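Dipeptide Epimerase (PDB 3K1G) belongs to the mandelate racemase/muconate lactonizing enzyme family, pairing an enolase-type N-terminal domain with a TIM-barrel-like C-terminal domain that binds magnesium. Local coordinates at residues A[130-135]-A[316-321]; A[157-162]-A[185-190]; A[320-325]-A[332-337]. All coordinates share one frame; numbering follows the deposited sequence.

Contact 1 (A[130-135]-A[316-321]). With SER (serine), chain I.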
ATOM      1  N   ILE A 130     -10.590  -2.146  -8.021  1.00 33.63           N
ATOM      2  CA  ILE A 130     -10.061  -3.275  -8.758  1.00 33.41           C
ATOM      3  C   ILE A 130      -8.569  -3.317  -8.525  1.00 32.23           C
ATOM      4  O   ILE A 130      -7.869  -2.350  -8.800  1.00 34.19           O
ATOM      5  CB  ILE A 130     -10.336  -3.118 -10.261  1.00 34.77           C
ATOM      6  CG1 ILE A 130     -11.840  -2.958 -10.483  1.00 37.26           C
ATOM      7  CG2 ILE A 130      -9.806  -4.321 -11.017  1.00 36.56           C
ATOM      8  CD1 ILE A 130     -12.222  -2.704 -11.914  1.00 39.25           C
ATOM      9  N   THR A 131      -8.071  -4.431  -8.011  1.00 31.03           N
ATOM     10  CA  THR A 131      -6.648  -4.527  -7.753  1.00 29.85           C
ATOM     11  C   THR A 131      -5.923  -5.504  -8.658  1.00 31.42           C
ATOM     12  O   THR A 131      -6.507  -6.450  -9.199  1.00 29.14           O
ATOM     13  CB  THR A 131      -6.356  -4.959  -6.290  1.00 29.05           C
ATOM     14  OG1 THR A 131      -4.939  -5.023  -6.084  1.00 29.15           O
ATOM     15  CG2 THR A 131      -6.949  -6.326  -6.004  1.00 25.41           C
ATOM     16  N   ASP A 132      -4.635  -5.253  -8.825  1.00 32.22           N
ATOM     17  CA  ASP A 132      -3.798  -6.144  -9.595  1.00 35.80           C
ATOM     18  C   ASP A 132      -3.438  -7.222  -8.574  1.00 36.11           C
ATOM     19  O   ASP A 132      -4.035  -7.291  -7.493  1.00 34.18           O
ATOM     20  CB  ASP A 132      -2.523  -5.420 -10.068  1.00 35.90           C
ATOM     21  CG  ASP A 132      -1.681  -4.872  -8.912  1.00 36.87           C
ATOM     22  OD1 ASP A 132      -1.716  -5.474  -7.816  1.00 37.24           O
ATOM     23  OD2 ASP A 132      -0.968  -3.853  -9.101  1.00 32.27           O
ATOM     24  N   ILE A 133      -2.484  -8.072  -8.927  1.00 38.30           N
ATOM     25  CA  ILE A 133      -1.997  -9.101  -8.023  1.00 38.80           C
ATOM     26  C   ILE A 133      -0.524  -9.167  -8.391  1.00 41.44           C
ATOM     27  O   ILE A 133      -0.172  -9.098  -9.571  1.00 42.25           O
ATOM     28  CB  ILE A 133      -2.704 -10.457  -8.233  1.00 40.46           C
ATOM     29  CG1 ILE A 133      -2.344 -11.399  -7.079  1.00 40.58           C
ATOM     30  CG2 ILE A 133      -2.307 -11.072  -9.576  1.00 37.81           C
ATOM     31  CD1 ILE A 133      -3.223 -12.643  -6.993  1.00 40.86           C
ATOM     32  N   THR A 134       0.338  -9.265  -7.389  1.00 41.55           N
ATOM     33  CA  THR A 134       1.771  -9.277  -7.635  1.00 42.99           C
ATOM     34  C   THR A 134       2.373 -10.663  -7.836  1.00 42.64           C
ATOM     35  O   THR A 134       1.816 -11.672  -7.395  1.00 41.75           O
ATOM     36  CB  THR A 134       2.522  -8.560  -6.481  1.00 44.05           C
ATOM     37  OG1 THR A 134       1.962  -7.255  -6.289  1.00 45.35           O
ATOM     38  CG2 THR A 134       3.998  -8.410  -6.807  1.00 45.17           C
ATOM     39  N   LEU A 135       3.502 -10.692  -8.540  1.00 40.94           N
ATOM     40  CA  LEU A 135       4.238 -11.920  -8.794  1.00 41.78           C
ATOM     41  C   LEU A 135       5.638 -11.672  -8.263  1.00 41.25           C
ATOM     42  O   LEU A 135       6.379 -10.841  -8.799  1.00 40.49           O
ATOM     43  CB  LEU A 135       4.306 -12.230 -10.293  1.00 43.31           C
ATOM     44  CG  LEU A 135       3.014 -12.528 -11.053  1.00 42.98           C
ATOM     45  CD1 LEU A 135       3.361 -12.852 -12.492  1.00 43.91           C
ATOM     46  CD2 LEU A 135       2.275 -13.690 -10.416  1.00 42.77           C
ATOM     47  N   ARG A 316      -5.110   3.567  -9.619  1.00 33.94           N
ATOM     48  CA  ARG A 316      -4.598   2.199  -9.669  1.00 33.56           C
ATOM     49  C   ARG A 316      -4.550   1.616  -8.263  1.00 33.53           C
ATOM     50  O   ARG A 316      -4.425   2.349  -7.282  1.00 31.54           O
ATOM     51  CB  ARG A 316      -3.190   2.179 -10.273  1.00 35.51           C
ATOM     52  CG  ARG A 316      -3.123   2.582 -11.728  1.00 34.46           C
ATOM     53  CD  ARG A 316      -1.678   2.610 -12.198  1.00 36.42           C
ATOM     54  NE  ARG A 316      -1.543   2.893 -13.627  1.00 35.13           N
ATOM     55  CZ  ARG A 316      -1.364   4.100 -14.154  1.00 37.79           C
ATOM     56  NH1 ARG A 316      -1.296   5.175 -13.379  1.00 36.44           N
ATOM     57  NH2 ARG A 316      -1.222   4.233 -15.470  1.00 38.02           N
ATOM     58  N   ALA A 317      -4.643   0.295  -8.161  1.00 31.76           N
ATOM     59  CA  ALA A 317      -4.615  -0.348  -6.857  1.00 32.17           C
ATOM     60  C   ALA A 317      -3.788  -1.621  -6.832  1.00 32.83           C
ATOM     61  O   ALA A 317      -3.875  -2.457  -7.735  1.00 33.65           O
ATOM     62  CB  ALA A 317      -6.025  -0.650  -6.398  1.00 30.52           C
ATOM     63  N   ASP A 318      -2.988  -1.751  -5.780  1.00 32.85           N
ATOM     64  CA  ASP A 318      -2.143  -2.917  -5.560  1.00 32.19           C
ATOM     65  C   ASP A 318      -2.395  -3.328  -4.108  1.00 31.11           C
ATOM     66  O   ASP A 318      -1.550  -3.147  -3.238  1.00 32.52           O
ATOM     67  CB  ASP A 318      -0.669  -2.561  -5.786  1.00 30.65           C
ATOM     68  CG  ASP A 318       0.262  -3.724  -5.494  1.00 31.00           C
ATOM     69  OD1 ASP A 318      -0.161  -4.884  -5.681  1.00 28.79           O
ATOM     70  OD2 ASP A 318       1.420  -3.476  -5.095  1.00 31.65           O
ATOM     71  N   LEU A 319      -3.591  -3.854  -3.872  1.00 31.57           N
ATOM     72  CA  LEU A 319      -4.044  -4.295  -2.558  1.00 31.81           C
ATOM     73  C   LEU A 319      -4.246  -5.802  -2.620  1.00 32.31           C
ATOM     74  O   LEU A 319      -5.373  -6.293  -2.672  1.00 31.95           O
ATOM     75  CB  LEU A 319      -5.366  -3.601  -2.210  1.00 30.41           C
ATOM     76  CG  LEU A 319      -5.322  -2.070  -2.210  1.00 28.43           C
ATOM     77  CD1 LEU A 319      -6.702  -1.508  -1.914  1.00 25.13           C
ATOM     78  CD2 LEU A 319      -4.312  -1.594  -1.188  1.00 26.52           C
ATOM     79  N   ASP A 320      -3.134  -6.529  -2.599  1.00 35.87           N
ATOM     80  CA  ASP A 320      -3.143  -7.983  -2.703  1.00 38.09           C
ATOM     81  C   ASP A 320      -2.545  -8.702  -1.495  1.00 39.59           C
ATOM     82  O   ASP A 320      -2.269  -9.902  -1.561  1.00 37.44           O
ATOM     83  CB  ASP A 320      -2.356  -8.386  -3.951  1.00 39.10           C
ATOM     84  CG  ASP A 320      -0.940  -7.858  -3.930  1.00 40.55           C
ATOM     85  OD1 ASP A 320      -0.653  -6.972  -3.094  1.00 38.59           O
ATOM     86  OD2 ASP A 320      -0.113  -8.314  -4.750  1.00 44.79           O
ATOM     87  N   ALA A 321      -2.342  -7.981  -0.397  1.00 39.31           N
ATOM     88  CA  ALA A 321      -1.759  -8.589   0.792  1.00 39.76           C
ATOM     89  C   ALA A 321      -2.595  -9.748   1.353  1.00 39.97           C
ATOM     90  O   ALA A 321      -2.040 -10.762   1.783  1.00 40.88           O
ATOM     91  CB  ALA A 321      -1.535  -7.523   1.871  1.00 38.95           C
TER
HETATM   92  N   SER I 355       2.068  -5.990  -3.723  1.00 42.13           N
HETATM   93  CA  SER I 355       2.603  -5.407  -2.453  1.00 43.74           C
HETATM   94  C   SER I 355       4.017  -4.855  -2.622  1.00 42.87           C
HETATM   95  O   SER I 355       4.681  -5.111  -3.633  1.00 43.91           O
HETATM   96  CB  SER I 355       2.575  -6.460  -1.336  1.00 44.19           C
HETATM   97  OG  SER I 355       3.146  -7.686  -1.763  1.00 45.89           O
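With chi1 at -179°, T131 swings OG1 to the far side of CB from its own backbone N, where the hydroxyl accepts from L319 N (OG1 to N 2.8 Å) and itself donates to D132 O. D320 turns differently: chi1 of 57° sets CG between its backbone N and carbonyl carbon and presents OD2 to T134. D320 OD2 takes two bonds from T134, from N on the anti side and from OG1 on the syn side, each 2.8 Å long and each somewhat out of the carboxylate plane. The double grip restrains the rotation of the D320 carboxylate, whose OD1 accepts from N of the bound serine at 3.0 Å. D318 OD2 reaches the same serine N at 2.9 Å, so two acids meet one amino group; D318 OD2 is also salt-bridged to K159. Next to D318, D132 OD1 comes within 2.7 Å of D318 OD1, the two carboxylate planes turned 60° apart, while D132 OD2 is held by R187. A backbone bond from D132 N to A317 O (3.1 Å) joins the two segments beside these acids. The contact closes the barrel between its first and last strands: strand 157-161 flanks 128-135, strand 287-290 flanks 314-317, and helix 298-310 packs on L319 through I301, A304 and A305.

Contact 2 (A[157-162]-A[185-190]). With MG (magnesium ion), chain L; TYR (tyrosine), chain J; SER (serine), chain I.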
ATOM      1  N   THR A 157      -4.625  -7.126 -14.537  1.00 41.91           N
ATOM      2  CA  THR A 157      -3.368  -6.420 -14.345  1.00 40.47           C
ATOM      3  C   THR A 157      -2.465  -7.264 -13.465  1.00 39.61           C
ATOM      4  O   THR A 157      -2.923  -7.911 -12.528  1.00 39.87           O
ATOM      5  CB  THR A 157      -3.568  -5.047 -13.672  1.00 39.51           C
ATOM      6  OG1 THR A 157      -4.512  -4.279 -14.426  1.00 40.95           O
ATOM      7  CG2 THR A 157      -2.241  -4.290 -13.606  1.00 38.07           C
ATOM      8  N   LEU A 158      -1.178  -7.261 -13.770  1.00 39.33           N
ATOM      9  CA  LEU A 158      -0.239  -8.032 -12.988  1.00 39.52           C
ATOM     10  C   LEU A 158       0.947  -7.168 -12.617  1.00 39.70           C
ATOM     11  O   LEU A 158       1.465  -6.416 -13.446  1.00 37.65           O
ATOM     12  CB  LEU A 158       0.239  -9.254 -13.777  1.00 40.10           C
ATOM     13  CG  LEU A 158      -0.848 -10.211 -14.270  1.00 41.91           C
ATOM     14  CD1 LEU A 158      -0.199 -11.385 -14.981  1.00 41.46           C
ATOM     15  CD2 LEU A 158      -1.684 -10.697 -13.103  1.00 40.02           C
ATOM     16  N   LYS A 159       1.352  -7.254 -11.355  1.00 39.88           N
ATOM     17  CA  LYS A 159       2.509  -6.513 -10.885  1.00 42.06           C
ATOM     18  C   LYS A 159       3.631  -7.549 -10.903  1.00 42.05           C
ATOM     19  O   LYS A 159       3.513  -8.612 -10.299  1.00 42.28           O
ATOM     20  CB  LYS A 159       2.279  -5.975  -9.463  1.00 42.33           C
ATOM     21  CG  LYS A 159       3.427  -5.108  -8.942  1.00 43.47           C
ATOM     22  CD  LYS A 159       3.035  -4.345  -7.682  1.00 43.70           C
ATOM     23  CE  LYS A 159       4.171  -3.462  -7.202  1.00 45.62           C
ATOM     24  NZ  LYS A 159       3.764  -2.597  -6.058  1.00 45.90           N
ATOM     25  N   ILE A 160       4.708  -7.240 -11.614  1.00 42.22           N
ATOM     26  CA  ILE A 160       5.827  -8.159 -11.742  1.00 41.90           C
ATOM     27  C   ILE A 160       7.092  -7.614 -11.102  1.00 41.29           C
ATOM     28  O   ILE A 160       7.579  -6.553 -11.481  1.00 40.15           O
ATOM     29  CB  ILE A 160       6.108  -8.450 -13.233  1.00 43.14           C
ATOM     30  CG1 ILE A 160       4.842  -9.009 -13.887  1.00 42.48           C
ATOM     31  CG2 ILE A 160       7.284  -9.414 -13.368  1.00 41.07           C
ATOM     32  CD1 ILE A 160       4.922  -9.097 -15.395  1.00 45.93           C
ATOM     33  N   LYS A 161       7.625  -8.358 -10.136  1.00 40.98           N
ATOM     34  CA  LYS A 161       8.839  -7.952  -9.437  1.00 41.63           C
ATOM     35  C   LYS A 161      10.095  -8.359 -10.204  1.00 42.09           C
ATOM     36  O   LYS A 161      10.142  -9.423 -10.819  1.00 41.33           O
ATOM     37  CB  LYS A 161       8.865  -8.572  -8.035  1.00 43.24           C
ATOM     38  CG  LYS A 161       7.793  -8.036  -7.090  1.00 41.75           C
ATOM     39  CD  LYS A 161       8.139  -6.624  -6.640  1.00 42.64           C
ATOM     40  CE  LYS A 161       7.145  -6.100  -5.615  1.00 42.66           C
ATOM     41  NZ  LYS A 161       7.528  -4.742  -5.137  1.00 41.85           N
ATOM     42  N   VAL A 162      11.110  -7.501 -10.154  1.00 41.92           N
ATOM     43  CA  VAL A 162      12.370  -7.747 -10.836  1.00 43.59           C
ATOM     44  C   VAL A 162      13.447  -7.033 -10.040  1.00 45.28           C
ATOM     45  O   VAL A 162      13.134  -6.181  -9.209  1.00 45.49           O
ATOM     46  CB  VAL A 162      12.360  -7.175 -12.283  1.00 43.14           C
ATOM     47  CG1 VAL A 162      11.259  -7.834 -13.104  1.00 42.41           C
ATOM     48  CG2 VAL A 162      12.163  -5.668 -12.250  1.00 43.70           C
ATOM     49  N   LYS A 185      -2.676  -5.987 -18.541  1.00 44.66           N
ATOM     50  CA  LYS A 185      -1.769  -4.879 -18.245  1.00 44.22           C
ATOM     51  C   LYS A 185      -0.652  -5.419 -17.359  1.00 40.88           C
ATOM     52  O   LYS A 185      -0.897  -6.230 -16.467  1.00 41.10           O
ATOM     53  CB  LYS A 185      -2.505  -3.751 -17.513  1.00 45.97           C
ATOM     54  CG  LYS A 185      -3.729  -3.231 -18.246  1.00 51.11           C
ATOM     55  CD  LYS A 185      -4.422  -2.122 -17.459  1.00 55.40           C
ATOM     56  CE  LYS A 185      -3.634  -0.825 -17.507  1.00 57.08           C
ATOM     57  NZ  LYS A 185      -3.620  -0.257 -18.889  1.00 60.09           N
ATOM     58  N   LEU A 186       0.572  -4.973 -17.606  1.00 39.34           N
ATOM     59  CA  LEU A 186       1.709  -5.428 -16.821  1.00 38.39           C
ATOM     60  C   LEU A 186       2.520  -4.265 -16.279  1.00 38.45           C
ATOM     61  O   LEU A 186       3.101  -3.490 -17.042  1.00 36.80           O
ATOM     62  CB  LEU A 186       2.625  -6.317 -17.667  1.00 39.04           C
ATOM     63  CG  LEU A 186       2.022  -7.590 -18.268  1.00 37.47           C
ATOM     64  CD1 LEU A 186       3.069  -8.284 -19.116  1.00 37.79           C
ATOM     65  CD2 LEU A 186       1.533  -8.514 -17.162  1.00 37.03           C
ATOM     66  N   ARG A 187       2.543  -4.141 -14.955  1.00 37.50           N
ATOM     67  CA  ARG A 187       3.316  -3.098 -14.298  1.00 38.29           C
ATOM     68  C   ARG A 187       4.546  -3.797 -13.716  1.00 37.88           C
ATOM     69  O   ARG A 187       4.469  -4.951 -13.311  1.00 36.01           O
ATOM     70  CB  ARG A 187       2.481  -2.427 -13.194  1.00 39.10           C
ATOM     71  CG  ARG A 187       1.605  -3.390 -12.395  1.00 41.81           C
ATOM     72  CD  ARG A 187       0.587  -2.668 -11.499  1.00 42.47           C
ATOM     73  NE  ARG A 187      -0.237  -1.709 -12.234  1.00 40.38           N
ATOM     74  CZ  ARG A 187      -1.482  -1.376 -11.906  1.00 39.52           C
ATOM     75  NH1 ARG A 187      -2.076  -1.925 -10.852  1.00 38.17           N
ATOM     76  NH2 ARG A 187      -2.135  -0.482 -12.633  1.00 39.67           N
ATOM     77  N   LEU A 188       5.682  -3.112 -13.697  1.00 37.75           N
ATOM     78  CA  LEU A 188       6.896  -3.709 -13.165  1.00 39.38           C
ATOM     79  C   LEU A 188       7.408  -2.915 -11.978  1.00 39.36           C
ATOM     80  O   LEU A 188       7.345  -1.686 -11.973  1.00 40.33           O
ATOM     81  CB  LEU A 188       7.987  -3.756 -14.235  1.00 40.17           C
ATOM     82  CG  LEU A 188       7.673  -4.469 -15.546  1.00 39.81           C
ATOM     83  CD1 LEU A 188       8.916  -4.467 -16.407  1.00 40.65           C
ATOM     84  CD2 LEU A 188       7.213  -5.887 -15.276  1.00 40.76           C
ATOM     85  N   ASP A 189       7.931  -3.631 -10.988  1.00 38.12           N
ATOM     86  CA  ASP A 189       8.476  -3.033  -9.775  1.00 37.59           C
ATOM     87  C   ASP A 189       9.891  -3.595  -9.569  1.00 36.58           C
ATOM     88  O   ASP A 189      10.049  -4.792  -9.347  1.00 34.51           O
ATOM     89  CB  ASP A 189       7.590  -3.414  -8.588  1.00 38.59           C
ATOM     90  CG  ASP A 189       7.861  -2.571  -7.360  1.00 39.76           C
ATOM     91  OD1 ASP A 189       8.950  -1.969  -7.271  1.00 40.71           O
ATOM     92  OD2 ASP A 189       6.977  -2.519  -6.480  1.00 39.30           O
ATOM     93  N   ALA A 190      10.906  -2.736  -9.643  1.00 36.16           N
ATOM     94  CA  ALA A 190      12.296  -3.166  -9.481  1.00 38.35           C
ATOM     95  C   ALA A 190      12.908  -2.809  -8.121  1.00 37.57           C
ATOM     96  O   ALA A 190      14.120  -2.950  -7.910  1.00 37.80           O
ATOM     97  CB  ALA A 190      13.151  -2.572 -10.596  1.00 40.02           C
TER
HETATM   98 MG    MG L 358       6.898  -0.751  -5.181  1.00 34.88          MG
HETATM   99  N   TYR J 356       4.467  -4.089  -1.634  1.00 41.93           N
HETATM  100  CA  TYR J 356       5.801  -3.485  -1.663  1.00 41.83           C
HETATM  101  C   TYR J 356       6.024  -2.641  -2.912  1.00 42.41           C
HETATM  102  O   TYR J 356       5.027  -2.320  -3.592  1.00 40.73           O
HETATM  103  CB  TYR J 356       6.883  -4.567  -1.583  1.00 42.27           C
HETATM  104  CG  TYR J 356       6.981  -5.251  -0.238  1.00 42.87           C
HETATM  105  CD1 TYR J 356       7.355  -6.589  -0.149  1.00 43.45           C
HETATM  106  CD2 TYR J 356       6.702  -4.563   0.948  1.00 44.23           C
HETATM  107  CE1 TYR J 356       7.450  -7.232   1.082  1.00 42.20           C
HETATM  108  CE2 TYR J 356       6.792  -5.200   2.189  1.00 42.87           C
HETATM  109  CZ  TYR J 356       7.165  -6.536   2.243  1.00 43.17           C
HETATM  110  OH  TYR J 356       7.238  -7.191   3.450  1.00 40.77           O
HETATM  111  OXT TYR J 356       7.199  -2.301  -3.178  1.00 43.04           O
HETATM  112  N   SER I 355       2.068  -5.990  -3.723  1.00 42.13           N
HETATM  113  CA  SER I 355       2.603  -5.407  -2.453  1.00 43.74           C
HETATM  114  C   SER I 355       4.017  -4.855  -2.622  1.00 42.87           C
HETATM  115  O   SER I 355       4.681  -5.111  -3.633  1.00 43.91           O
HETATM  116  CB  SER I 355       2.575  -6.460  -1.336  1.00 44.19           C
HETATM  117  OG  SER I 355       3.146  -7.686  -1.763  1.00 45.89           O
HETATM  118  O   HOH W   1       8.779  -0.086  -5.496  1.00 40.14           O
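Over one face of the R187 guanidinium sits the methyl of T157, CG2 lying 3.5 Å from CZ and above the centre of the group; NH1 and NH2 of the same guanidinium form salt bridges with D132 and E212. The two strands are the parallel partners of a beta-alpha-beta unit in the TIM barrel, connected through helix 166-180. Backbone bonds run in parallel register, among them I160 N to R187 O at 2.9 Å. On the helix-facing side L158, I160, L186 and L188 pack together under I176 and V173, tightly where I160 CB meets L188 CD2 at 3.5 Å. K159, K161 and D189 lie on the other side, at the ligands. K159 keeps an extended chain, CG opposite the backbone N (chi1 -176°), which carries NZ to TYR O at 2.8 Å; D318 and E215 also hold this ammonium by salt bridges. K161 bends at chi2 and lays NZ over D189, 2.7 Å from OD2 and 78° out of the carboxylate plane. D189 OD2 also binds the magnesium at 2.2 Å, alongside E215 and D240. The other oxygen, D189 OD1, accepts from a metal-bound water 2.6 Å away.

Contact 3 (A[320-325]-A[332-337]). With SER (serine), chain I.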
ATOM      1  N   ASP A 320      -3.134  -6.529  -2.599  1.00 35.87           N
ATOM      2  CA  ASP A 320      -3.143  -7.983  -2.703  1.00 38.09           C
ATOM      3  C   ASP A 320      -2.545  -8.702  -1.495  1.00 39.59           C
ATOM      4  O   ASP A 320      -2.269  -9.902  -1.561  1.00 37.44           O
ATOM      5  CB  ASP A 320      -2.356  -8.386  -3.951  1.00 39.10           C
ATOM      6  CG  ASP A 320      -0.940  -7.858  -3.930  1.00 40.55           C
ATOM      7  OD1 ASP A 320      -0.653  -6.972  -3.094  1.00 38.59           O
ATOM      8  OD2 ASP A 320      -0.113  -8.314  -4.750  1.00 44.79           O
ATOM      9  N   ALA A 321      -2.342  -7.981  -0.397  1.00 39.31           N
ATOM     10  CA  ALA A 321      -1.759  -8.589   0.792  1.00 39.76           C
ATOM     11  C   ALA A 321      -2.595  -9.748   1.353  1.00 39.97           C
ATOM     12  O   ALA A 321      -2.040 -10.762   1.783  1.00 40.88           O
ATOM     13  CB  ALA A 321      -1.535  -7.523   1.871  1.00 38.95           C
ATOM     14  N   THR A 322      -3.920  -9.621   1.335  1.00 38.51           N
ATOM     15  CA  THR A 322      -4.771 -10.678   1.880  1.00 38.40           C
ATOM     16  C   THR A 322      -4.853 -11.937   1.016  1.00 39.33           C
ATOM     17  O   THR A 322      -5.385 -12.958   1.462  1.00 38.19           O
ATOM     18  CB  THR A 322      -6.208 -10.193   2.107  1.00 37.85           C
ATOM     19  OG1 THR A 322      -6.872 -10.082   0.844  1.00 39.82           O
ATOM     20  CG2 THR A 322      -6.219  -8.844   2.817  1.00 36.81           C
ATOM     21  N   PHE A 323      -4.339 -11.864  -0.209  1.00 39.33           N
ATOM     22  CA  PHE A 323      -4.378 -13.007  -1.122  1.00 40.01           C
ATOM     23  C   PHE A 323      -3.373 -14.085  -0.730  1.00 39.97           C
ATOM     24  O   PHE A 323      -3.534 -15.255  -1.082  1.00 40.36           O
ATOM     25  CB  PHE A 323      -4.102 -12.563  -2.565  1.00 38.48           C
ATOM     26  CG  PHE A 323      -5.065 -11.526  -3.087  1.00 38.16           C
ATOM     27  CD1 PHE A 323      -6.353 -11.417  -2.565  1.00 37.09           C
ATOM     28  CD2 PHE A 323      -4.693 -10.683  -4.130  1.00 39.53           C
ATOM     29  CE1 PHE A 323      -7.256 -10.489  -3.073  1.00 38.55           C
ATOM     30  CE2 PHE A 323      -5.592  -9.743  -4.651  1.00 39.74           C
ATOM     31  CZ  PHE A 323      -6.876  -9.648  -4.120  1.00 38.02           C
ATOM     32  N   GLY A 324      -2.330 -13.687  -0.013  1.00 40.22           N
ATOM     33  CA  GLY A 324      -1.328 -14.649   0.398  1.00 38.57           C
ATOM     34  C   GLY A 324      -1.459 -15.100   1.839  1.00 38.31           C
ATOM     35  O   GLY A 324      -0.593 -15.824   2.323  1.00 40.01           O
ATOM     36  N   LEU A 325      -2.526 -14.692   2.526  1.00 36.23           N
ATOM     37  CA  LEU A 325      -2.717 -15.062   3.934  1.00 36.94           C
ATOM     38  C   LEU A 325      -3.323 -16.450   4.128  1.00 37.38           C
ATOM     39  O   LEU A 325      -4.320 -16.799   3.491  1.00 35.23           O
ATOM     40  CB  LEU A 325      -3.610 -14.035   4.655  1.00 34.67           C
ATOM     41  CG  LEU A 325      -3.201 -12.560   4.660  1.00 33.87           C
ATOM     42  CD1 LEU A 325      -4.150 -11.773   5.552  1.00 34.64           C
ATOM     43  CD2 LEU A 325      -1.767 -12.411   5.150  1.00 33.64           C
ATOM     44  N   GLY A 332     -14.993 -10.127   8.416  1.00 39.39           N
ATOM     45  CA  GLY A 332     -15.456  -9.081   7.516  1.00 37.68           C
ATOM     46  C   GLY A 332     -14.326  -8.369   6.791  1.00 35.55           C
ATOM     47  O   GLY A 332     -13.189  -8.823   6.799  1.00 35.47           O
ATOM     48  N   GLY A 333     -14.640  -7.248   6.151  1.00 36.64           N
ATOM     49  CA  GLY A 333     -13.628  -6.497   5.431  1.00 34.99           C
ATOM     50  C   GLY A 333     -13.254  -7.190   4.140  1.00 33.78           C
ATOM     51  O   GLY A 333     -13.968  -8.070   3.678  1.00 34.44           O
ATOM     52  N   VAL A 334     -12.137  -6.800   3.549  1.00 33.32           N
ATOM     53  CA  VAL A 334     -11.710  -7.419   2.304  1.00 34.01           C
ATOM     54  C   VAL A 334     -11.350  -8.895   2.514  1.00 35.77           C
ATOM     55  O   VAL A 334     -10.465  -9.234   3.298  1.00 33.43           O
ATOM     56  CB  VAL A 334     -10.521  -6.648   1.695  1.00 31.33           C
ATOM     57  CG1 VAL A 334      -9.995  -7.364   0.454  1.00 29.77           C
ATOM     58  CG2 VAL A 334     -10.973  -5.229   1.341  1.00 30.34           C
ATOM     59  N   SER A 335     -12.060  -9.768   1.803  1.00 37.82           N
ATOM     60  CA  SER A 335     -11.851 -11.212   1.888  1.00 38.31           C
ATOM     61  C   SER A 335     -10.442 -11.617   1.476  1.00 38.41           C
ATOM     62  O   SER A 335      -9.719 -10.830   0.871  1.00 39.74           O
ATOM     63  CB  SER A 335     -12.883 -11.932   1.008  1.00 37.31           C
ATOM     64  OG  SER A 335     -12.491 -13.265   0.729  1.00 38.39           O
ATOM     65  N   LEU A 336     -10.043 -12.840   1.822  1.00 39.86           N
ATOM     66  CA  LEU A 336      -8.720 -13.335   1.444  1.00 41.38           C
ATOM     67  C   LEU A 336      -8.775 -14.018   0.075  1.00 41.45           C
ATOM     68  O   LEU A 336      -7.743 -14.411  -0.476  1.00 41.60           O
ATOM     69  CB  LEU A 336      -8.182 -14.327   2.479  1.00 43.65           C
ATOM     70  CG  LEU A 336      -7.765 -13.737   3.823  1.00 43.12           C
ATOM     71  CD1 LEU A 336      -9.003 -13.445   4.623  1.00 47.22           C
ATOM     72  CD2 LEU A 336      -6.877 -14.705   4.571  1.00 46.92           C
ATOM     73  N   GLU A 337      -9.980 -14.165  -0.467  1.00 41.21           N
ATOM     74  CA  GLU A 337     -10.146 -14.787  -1.777  1.00 43.28           C
ATOM     75  C   GLU A 337      -9.414 -13.961  -2.832  1.00 43.03           C
ATOM     76  O   GLU A 337      -9.578 -12.744  -2.902  1.00 41.94           O
ATOM     77  CB  GLU A 337     -11.633 -14.882  -2.144  1.00 44.60           C
ATOM     78  CG  GLU A 337     -11.887 -14.980  -3.651  1.00 48.74           C
ATOM     79  CD  GLU A 337     -13.365 -15.017  -4.020  1.00 50.89           C
ATOM     80  OE1 GLU A 337     -14.190 -14.422  -3.290  1.00 49.84           O
ATOM     81  OE2 GLU A 337     -13.698 -15.633  -5.060  1.00 52.70           O
TER
HETATM   82  N   SER I 355       2.068  -5.990  -3.723  1.00 42.13           N
HETATM   83  CA  SER I 355       2.603  -5.407  -2.453  1.00 43.74           C
HETATM   84  C   SER I 355       4.017  -4.855  -2.622  1.00 42.87           C
HETATM   85  O   SER I 355       4.681  -5.111  -3.633  1.00 43.91           O
HETATM   86  CB  SER I 355       2.575  -6.460  -1.336  1.00 44.19           C
HETATM   87  OG  SER I 355       3.146  -7.686  -1.763  1.00 45.89           O
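T322 OG1 approaches S335 O to 2.9 Å, a probable hydrogen bond, although the hydroxyl proton has a second acceptor within reach. The T322 hydroxyl is held between its backbone N and carbonyl carbon (chi1 74°), on the side facing segment 332-337. S335 uses its own side chain locally: OG accepts from E337 N at 2.9 Å, an almost straight bond of 171° that makes an ST turn and bends the chain beside the contact. Segment 320-325 follows the last barrel strand and includes a short 3-10 turn, 321-323, at the mouth of the TIM barrel. From this turn the F323 ring reaches back to T131 and I133 on the first barrel strand; L336 O lies at the ring edge, near its plane, while E337 O approaches F323 CE1 obliquely, at 3.2 Å. L336 lies against both T322 and L325: L336 CB is 3.3 Å from T322 O, and L336 CD2 abuts L325 CB at 3.3 Å, tighter than usual, with the two leucine side chains crossing at about a right angle. L325 also packs on I13 and L15 of strand 3-21, and V334 N donates to T302 OG1 on helix 298-310.

From the N terminus, a three-stranded antiparallel sheet (3-21, 24-38, 43-48) and four helices precede strand 128-135, where contact 1 begins. Contact 2 then closes a short loop, 157-162 with 185-190, around helix 166-180, nested wholly inside the 180-residue loop that contact 1 closes when strand 314-317 returns to the first barrel strand. Strands 128-135 and 157-161 are neighbours in the sheet, joined by a probable bond from L135 N to K159 O. Contact 3 starts on D320 and A321, where contact 1 ends, and closes a six-residue loop; it touches contact 1 through F323. Contacts 2 and 3 follow in series, their nearest atoms about 6 Å apart. Contacts 1 and 2 both reach the bound serine, and contact 3 is tied to it through the shared D320.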